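Local coordinates for protein hookworm platelet inhibitor 1 (Ancylostoma caninum, PDB 4TPV) that inhibits platelet aggregation and blocks the adhesion of resting platelets to fibrinogen and collagen, possibly by binding platelet integrins, at residues A[110-122]-A[134-148]. Numbering follows the deposited sequence.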
loop_
_atom_site.group_PDB
_atom_site.type_symbol
_atom_site.label_atom_id
_atom_site.label_comp_id
_atom_site.label_asym_id
_atom_site.label_seq_id
_atom_site.Cartn_x
_atom_site.Cartn_y
_atom_site.Cartn_z
ATOM N N ALA A 110 -7.583 0.683 -3.899
ATOM C CA ALA A 110 -8.211 0.544 -2.580
ATOM C C ALA A 110 -7.226 0.018 -1.523
ATOM O O ALA A 110 -7.252 0.474 -0.363
ATOM C CB ALA A 110 -9.442 -0.364 -2.682
ATOM N N ASN A 111 -6.367 -0.928 -1.893
ATOM C CA ASN A 111 -5.391 -1.429 -0.937
ATOM C C ASN A 111 -4.414 -0.322 -0.556
ATOM O O ASN A 111 -4.013 -0.206 0.604
ATOM C CB ASN A 111 -4.615 -2.628 -1.501
ATOM C CG ASN A 111 -5.150 -3.969 -1.005
ATOM O OD1 ASN A 111 -5.487 -4.136 0.178
ATOM N ND2 ASN A 111 -5.198 -4.948 -1.913
ATOM N N MET A 112 -4.033 0.496 -1.542
ATOM C CA MET A 112 -3.041 1.539 -1.302
ATOM C C MET A 112 -3.563 2.678 -0.438
ATOM O O MET A 112 -2.792 3.269 0.313
ATOM C CB MET A 112 -2.502 2.111 -2.623
ATOM C CG MET A 112 -1.676 1.127 -3.424
ATOM S SD MET A 112 -0.558 1.928 -4.601
ATOM C CE MET A 112 -1.703 2.875 -5.594
ATOM N N VAL A 113 -4.860 2.979 -0.515
ATOM C CA VAL A 113 -5.407 4.114 0.249
ATOM C C VAL A 113 -6.423 3.723 1.334
ATOM O O VAL A 113 -7.053 4.598 1.948
ATOM C CB VAL A 113 -6.027 5.167 -0.702
ATOM C CG1 VAL A 113 -4.959 5.673 -1.681
ATOM C CG2 VAL A 113 -7.281 4.615 -1.428
ATOM N N TRP A 114 -6.540 2.430 1.627
ATOM C CA TRP A 114 -7.394 2.000 2.742
ATOM C C TRP A 114 -6.908 2.681 4.028
ATOM O O TRP A 114 -5.720 2.582 4.358
ATOM C CB TRP A 114 -7.368 0.467 2.890
ATOM C CG TRP A 114 -8.656 -0.027 3.462
ATOM C CD1 TRP A 114 -9.009 -0.069 4.784
ATOM C CD2 TRP A 114 -9.799 -0.491 2.727
ATOM N NE1 TRP A 114 -10.294 -0.556 4.922
ATOM C CE2 TRP A 114 -10.800 -0.822 3.675
ATOM C CE3 TRP A 114 -10.064 -0.685 1.364
ATOM C CZ2 TRP A 114 -12.056 -1.320 3.303
ATOM C CZ3 TRP A 114 -11.322 -1.182 0.988
ATOM C CH2 TRP A 114 -12.303 -1.485 1.968
ATOM N N ASP A 115 -7.784 3.371 4.753
ATOM C CA ASP A 115 -7.248 4.320 5.717
ATOM C C ASP A 115 -6.566 3.588 6.882
ATOM O O ASP A 115 -5.553 4.068 7.403
ATOM C CB ASP A 115 -8.320 5.355 6.182
ATOM C CG ASP A 115 -9.543 4.750 6.838
ATOM O OD1 ASP A 115 -9.683 3.518 6.952
ATOM O OD2 ASP A 115 -10.399 5.558 7.242
ATOM N N SER A 116 -7.055 2.396 7.229
ATOM C CA SER A 116 -6.515 1.693 8.385
ATOM C C SER A 116 -5.277 0.873 8.025
ATOM O O SER A 116 -4.622 0.311 8.917
ATOM C CB SER A 116 -7.575 0.789 9.025
ATOM O OG SER A 116 -8.084 -0.135 8.078
ATOM N N HIS A 117 -4.947 0.794 6.745
ATOM C CA HIS A 117 -3.700 0.111 6.370
ATOM C C HIS A 117 -2.478 0.885 6.862
ATOM O O HIS A 117 -2.333 2.063 6.552
ATOM C CB HIS A 117 -3.597 -0.090 4.853
ATOM C CG HIS A 117 -4.371 -1.262 4.345
ATOM N ND1 HIS A 117 -4.576 -1.489 2.999
ATOM C CD2 HIS A 117 -5.008 -2.262 4.997
ATOM C CE1 HIS A 117 -5.310 -2.577 2.847
ATOM N NE2 HIS A 117 -5.578 -3.072 4.041
ATOM N N ASP A 118 -1.578 0.221 7.594
ATOM C CA ASP A 118 -0.397 0.930 8.097
ATOM C C ASP A 118 0.900 0.156 7.862
ATOM O O ASP A 118 1.953 0.543 8.359
ATOM C CB ASP A 118 -0.552 1.246 9.592
ATOM C CG ASP A 118 -0.680 0.009 10.464
ATOM O OD1 ASP A 118 -0.511 -1.126 9.991
ATOM O OD2 ASP A 118 -0.953 0.183 11.672
ATOM N N LYS A 119 0.809 -0.926 7.102
ATOM C CA LYS A 119 1.978 -1.761 6.818
ATOM C C LYS A 119 1.916 -2.280 5.384
ATOM O O LYS A 119 0.841 -2.592 4.869
ATOM C CB LYS A 119 2.066 -2.949 7.789
ATOM C CG LYS A 119 2.290 -2.599 9.241
ATOM C CD LYS A 119 2.183 -3.866 10.093
ATOM C CE LYS A 119 2.574 -3.594 11.540
ATOM N NZ LYS A 119 1.672 -2.599 12.193
ATOM N N LEU A 120 3.066 -2.334 4.717
ATOM C CA LEU A 120 3.164 -3.055 3.452
ATOM C C LEU A 120 4.483 -3.809 3.371
ATOM O O LEU A 120 5.464 -3.460 4.040
ATOM C CB LEU A 120 3.041 -2.108 2.239
ATOM C CG LEU A 120 4.342 -1.394 1.836
ATOM C CD1 LEU A 120 4.186 -0.750 0.459
ATOM C CD2 LEU A 120 4.732 -0.354 2.872
ATOM N N GLY A 121 4.493 -4.840 2.541
ATOM C CA GLY A 121 5.722 -5.536 2.193
ATOM C C GLY A 121 5.564 -6.001 0.769
ATOM O O GLY A 121 4.469 -6.389 0.375
ATOM N N CYS A 122 6.654 -5.985 0.001
ATOM C CA CYS A 122 6.560 -6.247 -1.442
ATOM C C CYS A 122 7.576 -7.278 -1.941
ATOM O O CYS A 122 8.538 -7.607 -1.253
ATOM C CB CYS A 122 6.720 -4.938 -2.216
ATOM S SG CYS A 122 5.483 -3.669 -1.806
ATOM N N VAL A 134 4.403 -7.897 -6.381
ATOM C CA VAL A 134 3.304 -8.155 -5.437
ATOM C C VAL A 134 3.555 -7.381 -4.162
ATOM O O VAL A 134 4.661 -7.424 -3.618
ATOM C CB VAL A 134 3.183 -9.665 -5.091
ATOM C CG1 VAL A 134 2.201 -9.875 -3.959
ATOM C CG2 VAL A 134 2.812 -10.477 -6.330
ATOM N N CYS A 135 2.540 -6.669 -3.689
ATOM C CA CYS A 135 2.612 -6.048 -2.383
ATOM C C CYS A 135 1.479 -6.578 -1.515
ATOM O O CYS A 135 0.359 -6.783 -1.985
ATOM C CB CYS A 135 2.537 -4.526 -2.481
ATOM S SG CYS A 135 3.992 -3.703 -3.202
ATOM N N GLN A 136 1.806 -6.817 -0.254
ATOM C CA GLN A 136 0.863 -7.282 0.742
ATOM C C GLN A 136 0.701 -6.184 1.779
ATOM O O GLN A 136 1.675 -5.513 2.157
ATOM C CB GLN A 136 1.360 -8.593 1.392
ATOM C CG GLN A 136 1.379 -9.776 0.433
ATOM C CD GLN A 136 0.092 -10.565 0.459
ATOM O OE1 GLN A 136 -0.834 -10.244 1.211
ATOM N NE2 GLN A 136 0.019 -11.611 -0.367
ATOM N N TYR A 137 -0.535 -5.982 2.223
ATOM C CA TYR A 137 -0.846 -4.904 3.146
ATOM C C TYR A 137 -1.431 -5.419 4.452
ATOM O O TYR A 137 -1.914 -6.564 4.547
ATOM C CB TYR A 137 -1.820 -3.921 2.478
ATOM C CG TYR A 137 -1.286 -3.383 1.167
ATOM C CD1 TYR A 137 -0.428 -2.294 1.137
ATOM C CD2 TYR A 137 -1.595 -4.008 -0.043
ATOM C CE1 TYR A 137 0.093 -1.809 -0.085
ATOM C CE2 TYR A 137 -1.083 -3.533 -1.254
ATOM C CZ TYR A 137 -0.253 -2.422 -1.269
ATOM O OH TYR A 137 0.239 -1.953 -2.473
ATOM N N GLY A 138 -1.390 -4.565 5.473
ATOM C CA GLY A 138 -1.989 -4.897 6.759
ATOM C C GLY A 138 -2.344 -3.658 7.561
ATOM O O GLY A 138 -1.879 -2.562 7.257
ATOM N N PRO A 139 -3.213 -3.815 8.572
ATOM C CA PRO A 139 -3.872 -5.086 8.892
ATOM C C PRO A 139 -5.010 -5.407 7.940
ATOM O O PRO A 139 -5.407 -4.583 7.113
ATOM C CB PRO A 139 -4.412 -4.866 10.319
ATOM C CG PRO A 139 -4.204 -3.407 10.635
ATOM C CD PRO A 139 -3.700 -2.710 9.409
ATOM N N GLU A 140 -5.540 -6.616 8.044
ATOM C CA GLU A 140 -6.637 -7.009 7.169
ATOM C C GLU A 140 -7.926 -6.243 7.467
ATOM O O GLU A 140 -8.391 -6.190 8.608
ATOM C CB GLU A 140 -6.882 -8.514 7.275
ATOM C CG GLU A 140 -5.752 -9.360 6.711
ATOM C CD GLU A 140 -5.967 -10.846 6.953
ATOM O OE1 GLU A 140 -6.943 -11.204 7.652
ATOM O OE2 GLU A 140 -5.159 -11.653 6.448
ATOM N N ALA A 141 -8.504 -5.664 6.420
ATOM C CA ALA A 141 -9.665 -4.799 6.560
ATOM C C ALA A 141 -10.478 -4.685 5.270
ATOM O O ALA A 141 -11.684 -4.479 5.322
ATOM C CB ALA A 141 -9.222 -3.410 7.009
ATOM N N LYS A 142 -9.825 -4.791 4.114
ATOM C CA LYS A 142 -10.477 -4.539 2.828
ATOM C C LYS A 142 -11.520 -5.617 2.486
ATOM O O LYS A 142 -11.326 -6.798 2.753
ATOM C CB LYS A 142 -9.427 -4.443 1.720
ATOM C CG LYS A 142 -9.957 -4.339 0.273
ATOM C CD LYS A 142 -8.786 -3.917 -0.635
ATOM C CE LYS A 142 -9.005 -4.227 -2.129
ATOM N NZ LYS A 142 -8.935 -5.697 -2.435
ATOM N N GLY A 143 -12.632 -5.201 1.895
ATOM C CA GLY A 143 -13.686 -6.128 1.527
ATOM C C GLY A 143 -14.775 -5.416 0.750
ATOM O O GLY A 143 -14.981 -4.210 0.930
ATOM N N ASP A 144 -15.467 -6.168 -0.101
ATOM C CA ASP A 144 -16.583 -5.642 -0.890
ATOM C C ASP A 144 -17.594 -4.967 0.024
ATOM O O ASP A 144 -18.025 -5.543 1.028
ATOM C CB ASP A 144 -17.245 -6.769 -1.683
ATOM C CG ASP A 144 -18.248 -6.273 -2.701
ATOM O OD1 ASP A 144 -18.161 -5.109 -3.152
ATOM O OD2 ASP A 144 -19.125 -7.083 -3.076
ATOM N N GLY A 145 -17.971 -3.739 -0.346
ATOM C CA GLY A 145 -19.009 -3.013 0.361
ATOM C C GLY A 145 -18.543 -2.270 1.597
ATOM O O GLY A 145 -19.336 -1.566 2.240
ATOM N N LYS A 146 -17.273 -2.435 1.941
ATOM C CA LYS A 146 -16.737 -1.783 3.132
ATOM C C LYS A 146 -16.217 -0.389 2.797
ATOM O O LYS A 146 -15.870 -0.088 1.650
ATOM C CB LYS A 146 -15.634 -2.641 3.771
ATOM C CG LYS A 146 -16.145 -4.023 4.192
ATOM C CD LYS A 146 -15.066 -4.878 4.854
ATOM C CE LYS A 146 -14.694 -4.334 6.210
ATOM N NZ LYS A 146 -13.745 -5.247 6.917
ATOM N N THR A 147 -16.150 0.457 3.817
ATOM C CA THR A 147 -15.695 1.829 3.628
ATOM C C THR A 147 -14.169 1.882 3.542
ATOM O O THR A 147 -13.476 1.450 4.477
ATOM C CB THR A 147 -16.206 2.716 4.779
ATOM O OG1 THR A 147 -17.642 2.707 4.771
ATOM C CG2 THR A 147 -15.711 4.159 4.617
ATOM N N ILE A 148 -13.665 2.382 2.411
ATOM C CA ILE A 148 -12.224 2.518 2.175
ATOM C C ILE A 148 -11.603 3.533 3.127
ATOM O O ILE A 148 -10.509 3.304 3.678
ATOM C CB ILE A 148 -11.921 2.951 0.718
ATOM C CG1 ILE A 148 -12.608 2.037 -0.291
ATOM C CG2 ILE A 148 -10.394 2.984 0.477
ATOM C CD1 ILE A 148 -12.682 2.667 -1.707
HETATM O O HOH W 1 -12.016 2.295 6.750
#
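The indole of Trp114 is sandwiched between two parts of segment 134-148. Ile148 CA sits over the centre of one face of the six-membered ring, 3.7 Å from its centroid. Lys142 CA covers the opposite face, 3.6 Å from the same centroid. Lys146 CB, Ser116 OG and Ala110 O lie at its edge. With CG roughly anti to the backbone N (chi1 -151°), the ring is carried between Lys142 and Ile148.

The His117 ring has Tyr137 CB over one face and Trp114 CB, from the same segment, over the other. The His117 and Tyr137 rings are nearly parallel, 9° apart, but barely overlap. In its ring plane, His117 ND1 donates to a lone pair of Asn111 O at 2.8 Å. NE2 bonds Glu67, which also accepts from the backbone N of Ala141 and Lys142. Tyr137 OH bonds His23.

The hairpin of strands 119-127 and 130-138 and the end of helix 107-113 belong to the CAP domain of the CRISP family. The contact joins them to the loop after strand 130-138. Gly138 O accepts from Asp118 N (2.8 Å) and Lys119 N (3.2 Å), a classic beta bulge. A disulfide joins Cys122 SG to Cys135 SG across a non-hydrogen-bonded pair. Asp115 N donates to Ile148 O at 2.9 Å. One water bridges Asp115 OD1 and Thr147 O, while OD2 bonds Glu150.

With ND1 as donor and Glu67 at NE2, both nitrogens of buried His117 are engaged and its ring rotation is fixed.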